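Local coordinates for protein hydrazine synthase subunit beta (Candidatus Kuenenia stuttgartiensis, PDB 5C2V) that forms part of the hydrazine synthase complex, which condenses nitric oxide with ammonium, and may modulate passage of the hydroxylamine intermediate between the gamma and alpha active sites, at residues B[210-215]-B[301-306]; B[201-206]-B[289-294]; B[158-163]-B[169-174]. All blocks are in the same frame, centred on the assembly; numbering follows the deposited sequence.

Interaction 1. Residues B[210-215]-B[301-306]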
loop_
_atom_site.group_PDB
_atom_site.type_symbol
_atom_site.label_atom_id
_atom_site.label_comp_id
_atom_site.label_asym_id
_atom_site.label_seq_id
_atom_site.Cartn_x
_atom_site.Cartn_y
_atom_site.Cartn_z
ATOM N N THR B 210 21.008 1.247 32.196
ATOM C CA THR B 210 20.673 -0.140 31.932
ATOM C C THR B 210 21.789 -0.799 31.136
ATOM O O THR B 210 21.959 -0.526 29.945
ATOM C CB THR B 210 19.350 -0.265 31.151
ATOM O OG1 THR B 210 18.299 0.394 31.867
ATOM C CG2 THR B 210 18.986 -1.727 30.931
ATOM N N PRO B 211 22.565 -1.665 31.799
ATOM C CA PRO B 211 23.575 -2.477 31.122
ATOM C C PRO B 211 22.931 -3.651 30.405
ATOM O O PRO B 211 21.926 -4.161 30.899
ATOM C CB PRO B 211 24.473 -2.965 32.270
ATOM C CG PRO B 211 23.750 -2.599 33.561
ATOM C CD PRO B 211 22.397 -2.069 33.205
ATOM N N LYS B 212 23.473 -4.087 29.275
ATOM C CA LYS B 212 23.177 -5.451 28.889
ATOM C C LYS B 212 24.454 -6.210 29.208
ATOM O O LYS B 212 25.442 -6.134 28.477
ATOM C CB LYS B 212 22.800 -5.549 27.410
ATOM C CG LYS B 212 22.237 -4.255 26.819
ATOM C CD LYS B 212 20.828 -3.947 27.295
ATOM C CE LYS B 212 20.328 -2.634 26.704
ATOM N NZ LYS B 212 18.886 -2.397 26.994
ATOM N N ASN B 213 24.415 -6.947 30.312
ATOM C CA ASN B 213 25.571 -7.680 30.813
ATOM C C ASN B 213 25.753 -9.054 30.183
ATOM O O ASN B 213 26.870 -9.556 30.063
ATOM C CB ASN B 213 25.482 -7.800 32.331
ATOM C CG ASN B 213 24.220 -8.486 32.782
ATOM O OD1 ASN B 213 23.163 -7.864 32.892
ATOM N ND2 ASN B 213 24.324 -9.777 33.054
ATOM N N TRP B 214 24.635 -9.656 29.787
ATOM C CA TRP B 214 24.608 -11.031 29.304
ATOM C C TRP B 214 24.925 -11.100 27.817
ATOM O O TRP B 214 24.870 -12.170 27.211
ATOM C CB TRP B 214 23.251 -11.683 29.586
ATOM C CG TRP B 214 22.949 -11.845 31.050
ATOM C CD1 TRP B 214 21.973 -11.209 31.760
ATOM C CD2 TRP B 214 23.638 -12.688 31.982
ATOM N NE1 TRP B 214 22.003 -11.612 33.074
ATOM C CE2 TRP B 214 23.017 -12.518 33.236
ATOM C CE3 TRP B 214 24.716 -13.571 31.877
ATOM C CZ2 TRP B 214 23.441 -13.198 34.377
ATOM C CZ3 TRP B 214 25.135 -14.246 33.010
ATOM C CH2 TRP B 214 24.498 -14.055 34.243
ATOM N N LEU B 215 25.257 -9.955 27.235
ATOM C CA LEU B 215 25.504 -9.880 25.805
ATOM C C LEU B 215 26.976 -9.611 25.539
ATOM O O LEU B 215 27.655 -8.984 26.352
ATOM C CB LEU B 215 24.657 -8.772 25.168
ATOM C CG LEU B 215 23.139 -8.933 25.084
ATOM C CD1 LEU B 215 22.535 -7.749 24.348
ATOM C CD2 LEU B 215 22.772 -10.238 24.397
ATOM N N LEU B 301 8.378 -0.326 26.006
ATOM C CA LEU B 301 8.681 1.044 25.607
ATOM C C LEU B 301 10.019 1.526 26.153
ATOM O O LEU B 301 10.540 2.551 25.710
ATOM C CB LEU B 301 7.570 1.994 26.062
ATOM C CG LEU B 301 6.319 2.070 25.185
ATOM C CD1 LEU B 301 5.282 2.992 25.809
ATOM C CD2 LEU B 301 6.672 2.527 23.778
ATOM N N ARG B 302 10.568 0.793 27.118
ATOM C CA ARG B 302 11.870 1.137 27.685
ATOM C C ARG B 302 12.958 1.149 26.613
ATOM O O ARG B 302 13.868 1.976 26.649
ATOM C CB ARG B 302 12.248 0.158 28.801
ATOM C CG ARG B 302 13.519 0.536 29.553
ATOM C CD ARG B 302 14.662 -0.416 29.241
ATOM N NE ARG B 302 14.605 -1.630 30.050
ATOM C CZ ARG B 302 15.385 -2.690 29.863
ATOM N NH1 ARG B 302 16.283 -2.692 28.888
ATOM N NH2 ARG B 302 15.264 -3.752 30.648
ATOM N N ASP B 303 12.849 0.232 25.658
ATOM C CA ASP B 303 13.845 0.095 24.601
ATOM C C ASP B 303 13.492 0.885 23.344
ATOM O O ASP B 303 14.204 0.808 22.343
ATOM C CB ASP B 303 14.042 -1.378 24.245
ATOM C CG ASP B 303 14.648 -2.172 25.383
ATOM O OD1 ASP B 303 15.200 -1.547 26.313
ATOM O OD2 ASP B 303 14.575 -3.418 25.347
ATOM N N ASP B 304 12.401 1.640 23.390
ATOM C CA ASP B 304 12.033 2.469 22.251
ATOM C C ASP B 304 12.983 3.658 22.222
ATOM O O ASP B 304 13.047 4.436 23.174
ATOM C CB ASP B 304 10.575 2.928 22.361
ATOM C CG ASP B 304 10.063 3.589 21.089
ATOM O OD1 ASP B 304 10.881 4.024 20.251
ATOM O OD2 ASP B 304 8.828 3.677 20.931
ATOM N N LEU B 305 13.717 3.801 21.124
ATOM C CA LEU B 305 14.763 4.812 21.047
ATOM C C LEU B 305 14.270 6.091 20.378
ATOM O O LEU B 305 15.029 7.047 20.210
ATOM C CB LEU B 305 15.986 4.252 20.314
ATOM C CG LEU B 305 16.779 3.233 21.141
ATOM C CD1 LEU B 305 18.022 2.753 20.407
ATOM C CD2 LEU B 305 17.147 3.806 22.504
ATOM N N GLY B 306 13.001 6.095 19.985
ATOM C CA GLY B 306 12.359 7.296 19.483
ATOM C C GLY B 306 11.368 7.898 20.462
ATOM O O GLY B 306 10.775 8.940 20.187
#
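T210 and K212 meet the guanidinium group of R302 from two directions. The packed, apolar side lies over one face, where T210 CG2 stands 3.5 Å from R302 NH1, offset toward the rim of the group. CG2 lies anti to the backbone N of T210 (chi1, measured to OG1, is -56°), which directs the methyl at R302; OG1 bonds N229 OD1. At the guanidinium edge, near its plane, K212 NZ comes within 3.2 Å of R302 NH1; both are donors, so no bond joins them directly. D303 supplies one counter-charge: its OD1 accepts from R302 NH1 at 3.0 Å in a salt bridge whose hydrogen bond is weak (125°), and reaches K212 NZ only as a long ion pair of 3.8 Å. That pair is the loose side of the contact, although all four touching residues are buried. E188 supplies the other counter-charge, salt-bridged to R302 NH2; R302 also touches bound trimethyl glycine, in a pocket completed by H187, E188 and R243. The contact joins the end of strand 203-211, beside strand 226-234, to the loop between helices 295-301 and 308-311, with the alpha subunit packed on K212 and D303.

Interaction 2. Residues B[201-206]-B[289-294]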
loop_
_atom_site.group_PDB
_atom_site.type_symbol
_atom_site.label_atom_id
_atom_site.label_comp_id
_atom_site.label_asym_id
_atom_site.label_seq_id
_atom_site.Cartn_x
_atom_site.Cartn_y
_atom_site.Cartn_z
ATOM N N GLY B 201 3.510 13.917 45.665
ATOM C CA GLY B 201 4.020 12.746 46.359
ATOM C C GLY B 201 3.512 11.410 45.846
ATOM O O GLY B 201 3.618 10.398 46.538
ATOM N N LYS B 202 2.957 11.401 44.638
ATOM C CA LYS B 202 2.431 10.167 44.058
ATOM C C LYS B 202 3.460 9.413 43.216
ATOM O O LYS B 202 3.217 8.278 42.806
ATOM C CB LYS B 202 1.197 10.468 43.207
ATOM C CG LYS B 202 -0.006 10.945 44.003
ATOM C CD LYS B 202 -1.081 11.502 43.086
ATOM C CE LYS B 202 -1.467 10.501 42.010
ATOM N NZ LYS B 202 -2.416 11.091 41.029
ATOM N N TYR B 203 4.605 10.038 42.961
ATOM C CA TYR B 203 5.630 9.428 42.117
ATOM C C TYR B 203 7.040 9.771 42.587
ATOM O O TYR B 203 7.254 10.789 43.247
ATOM C CB TYR B 203 5.471 9.870 40.658
ATOM C CG TYR B 203 4.065 9.782 40.109
ATOM C CD1 TYR B 203 3.585 8.598 39.561
ATOM C CD2 TYR B 203 3.222 10.886 40.121
ATOM C CE1 TYR B 203 2.302 8.517 39.052
ATOM C CE2 TYR B 203 1.939 10.813 39.614
ATOM C CZ TYR B 203 1.484 9.626 39.081
ATOM O OH TYR B 203 0.206 9.547 38.575
ATOM N N ILE B 204 8.000 8.920 42.239
ATOM C CA ILE B 204 9.409 9.252 42.418
ATOM C C ILE B 204 10.187 9.008 41.130
ATOM O O ILE B 204 9.917 8.054 40.400
ATOM C CB ILE B 204 10.068 8.446 43.558
ATOM C CG1 ILE B 204 9.791 6.951 43.398
ATOM C CG2 ILE B 204 9.579 8.933 44.910
ATOM C CD1 ILE B 204 10.490 6.089 44.427
ATOM N N ALA B 205 11.147 9.882 40.852
ATOM C CA ALA B 205 12.011 9.721 39.689
ATOM C C ALA B 205 13.404 9.282 40.127
ATOM O O ALA B 205 13.941 9.787 41.117
ATOM C CB ALA B 205 12.082 11.011 38.889
ATOM N N VAL B 206 13.969 8.325 39.395
ATOM C CA VAL B 206 15.306 7.811 39.680
ATOM C C VAL B 206 16.139 7.695 38.405
ATOM O O VAL B 206 15.775 6.965 37.485
ATOM C CB VAL B 206 15.246 6.428 40.365
ATOM C CG1 VAL B 206 16.641 5.832 40.487
ATOM C CG2 VAL B 206 14.579 6.530 41.732
ATOM N N LEU B 289 2.036 9.272 30.163
ATOM C CA LEU B 289 2.437 8.016 29.541
ATOM C C LEU B 289 2.381 6.867 30.542
ATOM O O LEU B 289 2.002 5.750 30.195
ATOM C CB LEU B 289 3.845 8.132 28.951
ATOM C CG LEU B 289 4.401 6.872 28.283
ATOM C CD1 LEU B 289 3.476 6.402 27.168
ATOM C CD2 LEU B 289 5.806 7.115 27.756
ATOM N N VAL B 290 2.754 7.148 31.787
ATOM C CA VAL B 290 2.749 6.128 32.831
ATOM C C VAL B 290 1.328 5.678 33.170
ATOM O O VAL B 290 1.062 4.481 33.286
ATOM C CB VAL B 290 3.442 6.630 34.116
ATOM C CG1 VAL B 290 3.359 5.579 35.215
ATOM C CG2 VAL B 290 4.892 6.986 33.832
ATOM N N ARG B 291 0.421 6.638 33.317
ATOM C CA ARG B 291 -0.961 6.338 33.685
ATOM C C ARG B 291 -1.710 5.588 32.585
ATOM O O ARG B 291 -2.560 4.744 32.869
ATOM C CB ARG B 291 -1.718 7.625 34.025
ATOM C CG ARG B 291 -1.132 8.427 35.176
ATOM C CD ARG B 291 -2.012 9.623 35.504
ATOM N NE ARG B 291 -1.293 10.676 36.214
ATOM C CZ ARG B 291 -0.834 11.784 35.639
ATOM N NH1 ARG B 291 -1.021 11.988 34.341
ATOM N NH2 ARG B 291 -0.190 12.691 36.362
ATOM N N SER B 292 -1.391 5.898 31.333
ATOM C CA SER B 292 -2.137 5.359 30.199
ATOM C C SER B 292 -1.533 4.076 29.629
ATOM O O SER B 292 -2.035 3.537 28.644
ATOM C CB SER B 292 -2.239 6.410 29.092
ATOM O OG SER B 292 -0.956 6.784 28.623
ATOM N N SER B 293 -0.461 3.589 30.245
ATOM C CA SER B 293 0.191 2.373 29.770
ATOM C C SER B 293 0.225 1.292 30.844
ATOM O O SER B 293 0.339 1.588 32.033
ATOM C CB SER B 293 1.614 2.679 29.298
ATOM O OG SER B 293 1.627 3.741 28.360
ATOM N N THR B 294 0.123 0.036 30.418
ATOM C CA THR B 294 0.261 -1.089 31.335
ATOM C C THR B 294 1.738 -1.306 31.645
ATOM O O THR B 294 2.596 -0.601 31.116
ATOM C CB THR B 294 -0.342 -2.382 30.753
ATOM O OG1 THR B 294 0.343 -2.732 29.544
ATOM C CG2 THR B 294 -1.821 -2.194 30.455
#
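Y203 and R291 are the only pair within 4.5 Å across the two segments, and one hydrogen bond joins them. R291 NE donates to Y203 OH at 3.0 Å, with an N-H...O angle of 141°, so the bond is noticeably bent. The phenol oxygen lies at the edge of the guanidinium but 27° out of its plane. Ring and guanidinium planes are turned 70° apart, and the two side chains cross at about a right angle. R291 is extended from CG to NE, and this straight run carries NE from the helix to the tyrosine hydroxyl. K202 NZ lies 5.0 Å from R291 NE, a like charge near the bond but not in contact with it.

Y203 opens strand 203-211, the second strand of a four-stranded antiparallel blade of the beta-propeller, whereas R291 lies on helix 283-291, an insertion between strands 277-282 and 312-317 of the next sheet along the chain. The bond thus ties a blade to the helical insertion of its neighbour.

In the second shell, T198 OG1 bonds Y203 N, and the side chains of Y203 and V290 both touch E234 on strand 226-234. Farther along, S293 OG donates to L289 O at 2.7 Å, in the carbonyl plane, while K240 NZ bonds V290 O. Outermost, N665 and S664 of the alpha subunit pack on Y203 and R291 respectively.

Interaction 3. Residues B[158-163]-B[169-174]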
loop_
_atom_site.group_PDB
_atom_site.type_symbol
_atom_site.label_atom_id
_atom_site.label_comp_id
_atom_site.label_asym_id
_atom_site.label_seq_id
_atom_site.Cartn_x
_atom_site.Cartn_y
_atom_site.Cartn_z
ATOM N N ALA B 158 14.936 5.610 49.732
ATOM C CA ALA B 158 16.386 5.530 49.589
ATOM C C ALA B 158 16.780 4.671 48.397
ATOM O O ALA B 158 16.422 3.496 48.325
ATOM C CB ALA B 158 17.014 4.984 50.860
ATOM N N ILE B 159 17.514 5.260 47.460
ATOM C CA ILE B 159 18.052 4.488 46.352
ATOM C C ILE B 159 19.244 3.676 46.827
ATOM O O ILE B 159 20.212 4.218 47.365
ATOM C CB ILE B 159 18.479 5.376 45.168
ATOM C CG1 ILE B 159 19.243 6.605 45.662
ATOM C CG2 ILE B 159 17.265 5.794 44.355
ATOM C CD1 ILE B 159 19.863 7.419 44.555
ATOM N N LEU B 160 19.172 2.367 46.623
ATOM C CA LEU B 160 20.284 1.505 46.972
ATOM C C LEU B 160 21.063 1.194 45.712
ATOM O O LEU B 160 20.587 0.473 44.836
ATOM C CB LEU B 160 19.801 0.214 47.632
ATOM C CG LEU B 160 18.750 0.342 48.733
ATOM C CD1 LEU B 160 18.387 -1.033 49.269
ATOM C CD2 LEU B 160 19.244 1.247 49.849
ATOM N N ASP B 161 22.271 1.736 45.629
ATOM C CA ASP B 161 23.132 1.442 44.503
ATOM C C ASP B 161 24.098 0.392 45.013
ATOM O O ASP B 161 24.990 0.680 45.810
ATOM C CB ASP B 161 23.849 2.703 44.014
ATOM C CG ASP B 161 24.595 2.487 42.715
ATOM O OD1 ASP B 161 24.220 1.569 41.956
ATOM O OD2 ASP B 161 25.550 3.245 42.445
ATOM N N THR B 162 23.911 -0.832 44.540
ATOM C CA THR B 162 24.552 -1.983 45.147
ATOM C C THR B 162 25.552 -2.598 44.191
ATOM O O THR B 162 25.183 -3.098 43.129
ATOM C CB THR B 162 23.517 -3.041 45.569
ATOM O OG1 THR B 162 22.692 -2.510 46.613
ATOM C CG2 THR B 162 24.211 -4.295 46.076
ATOM N N VAL B 163 26.823 -2.546 44.572
ATOM C CA VAL B 163 27.889 -3.065 43.732
ATOM C C VAL B 163 27.694 -4.556 43.478
ATOM O O VAL B 163 27.221 -5.290 44.346
ATOM C CB VAL B 163 29.272 -2.810 44.361
ATOM C CG1 VAL B 163 29.515 -1.316 44.499
ATOM C CG2 VAL B 163 29.380 -3.491 45.717
ATOM N N SER B 169 17.688 -1.666 43.918
ATOM C CA SER B 169 16.357 -1.365 44.419
ATOM C C SER B 169 16.231 -0.027 45.135
ATOM O O SER B 169 17.192 0.733 45.262
ATOM C CB SER B 169 15.905 -2.482 45.359
ATOM O OG SER B 169 16.830 -2.656 46.419
ATOM N N VAL B 170 15.013 0.239 45.591
ATOM C CA VAL B 170 14.687 1.429 46.359
ATOM C C VAL B 170 13.917 1.014 47.608
ATOM O O VAL B 170 12.951 0.249 47.529
ATOM C CB VAL B 170 13.848 2.430 45.539
ATOM C CG1 VAL B 170 13.436 3.614 46.400
ATOM C CG2 VAL B 170 14.620 2.897 44.315
ATOM N N ASP B 171 14.361 1.512 48.758
ATOM C CA ASP B 171 13.717 1.204 50.028
ATOM C C ASP B 171 12.737 2.292 50.446
ATOM O O ASP B 171 13.011 3.485 50.297
ATOM C CB ASP B 171 14.762 1.007 51.128
ATOM C CG ASP B 171 15.277 -0.415 51.193
ATOM O OD1 ASP B 171 14.585 -1.323 50.688
ATOM O OD2 ASP B 171 16.369 -0.627 51.759
ATOM N N PHE B 172 11.595 1.861 50.971
ATOM C CA PHE B 172 10.600 2.769 51.523
ATOM C C PHE B 172 10.604 2.677 53.046
ATOM O O PHE B 172 10.443 1.598 53.615
ATOM C CB PHE B 172 9.209 2.453 50.967
ATOM C CG PHE B 172 9.065 2.730 49.496
ATOM C CD1 PHE B 172 9.425 1.777 48.557
ATOM C CD2 PHE B 172 8.564 3.944 49.053
ATOM C CE1 PHE B 172 9.293 2.032 47.205
ATOM C CE2 PHE B 172 8.428 4.203 47.701
ATOM C CZ PHE B 172 8.794 3.246 46.776
ATOM N N ILE B 173 10.802 3.818 53.698
ATOM C CA ILE B 173 10.908 3.871 55.149
ATOM C C ILE B 173 9.745 4.650 55.748
ATOM O O ILE B 173 9.354 5.694 55.226
ATOM C CB ILE B 173 12.228 4.538 55.603
ATOM C CG1 ILE B 173 13.404 4.072 54.741
ATOM C CG2 ILE B 173 12.492 4.263 57.076
ATOM C CD1 ILE B 173 13.702 2.609 54.861
ATOM N N ASP B 174 9.200 4.149 56.851
ATOM C CA ASP B 174 8.189 4.890 57.590
ATOM C C ASP B 174 8.895 5.698 58.670
ATOM O O ASP B 174 9.465 5.136 59.602
ATOM C CB ASP B 174 7.149 3.949 58.200
ATOM C CG ASP B 174 5.961 4.693 58.781
ATOM O OD1 ASP B 174 4.967 4.890 58.051
ATOM O OD2 ASP B 174 6.023 5.083 59.966
HETATM O O HOH W 1 19.803 -3.291 45.754
#
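A beta hairpin supplies this contact: strands 155-160 and 168-174 are the two inner strands of a four-stranded antiparallel propeller blade. Their short segments run at 149° to each other, 4.7 Å apart at closest approach. A158 and D171 form a hydrogen-bonded pair, with A158 N to D171 O and D171 N to A158 O both 2.9 Å. Two residues along each strand, L160 N donates to S169 O, also at 2.9 Å. Between these bonds, I159 and V170 form a non-hydrogen-bonded pair and put their side chains on the same face, where I159 CG2 meets V170 CG2 at 3.9 Å; strand 190-197 of the following blade packs on I159.

On the other face, beside A158, L160 crosses D171 at about a right angle. Its CG is anti to the carbonyl carbon (chi1 -46°), which turns CD1 toward D171 OD2 and S169 OG. D171 OD2 accepts from S140 N, beyond the hairpin. Past the last backbone bond a water bridges two hydroxyls, giving its protons to T162 OG1 and S169 OG, each at 3.1 Å. Those hydroxyls also bond Y142 O and N183 OD1 respectively, consistent with each passing its own proton onward. Beside D171 and S169, polar groups thus mix with apolar A158 and L160; D171 OD2, S169 OG and T162 OG1 belong to buried residues, and each has a partner from loop, strand or water.

Along the chain, interaction 3 closes before the other two begin, whereas the segments of interactions 1 and 2 alternate. Those two share strand 203-211, using its opposite ends, and their centres are about 19 Å apart; L301 CD1 and L289 CD1 pack at 4.1 Å between them. Interaction 3 belongs to the preceding four-stranded sheet, its centre about 18 Å from that of interaction 2 and 22 Å from that of interaction 1. V206 CG2 and I159 CG2, 3.8 Å apart, place the I159 face of interaction 3 against the next blade. The three therefore run from within one propeller blade, across the next, to the helical insertion, which contributes to the trimethyl glycine pocket and faces the alpha subunit.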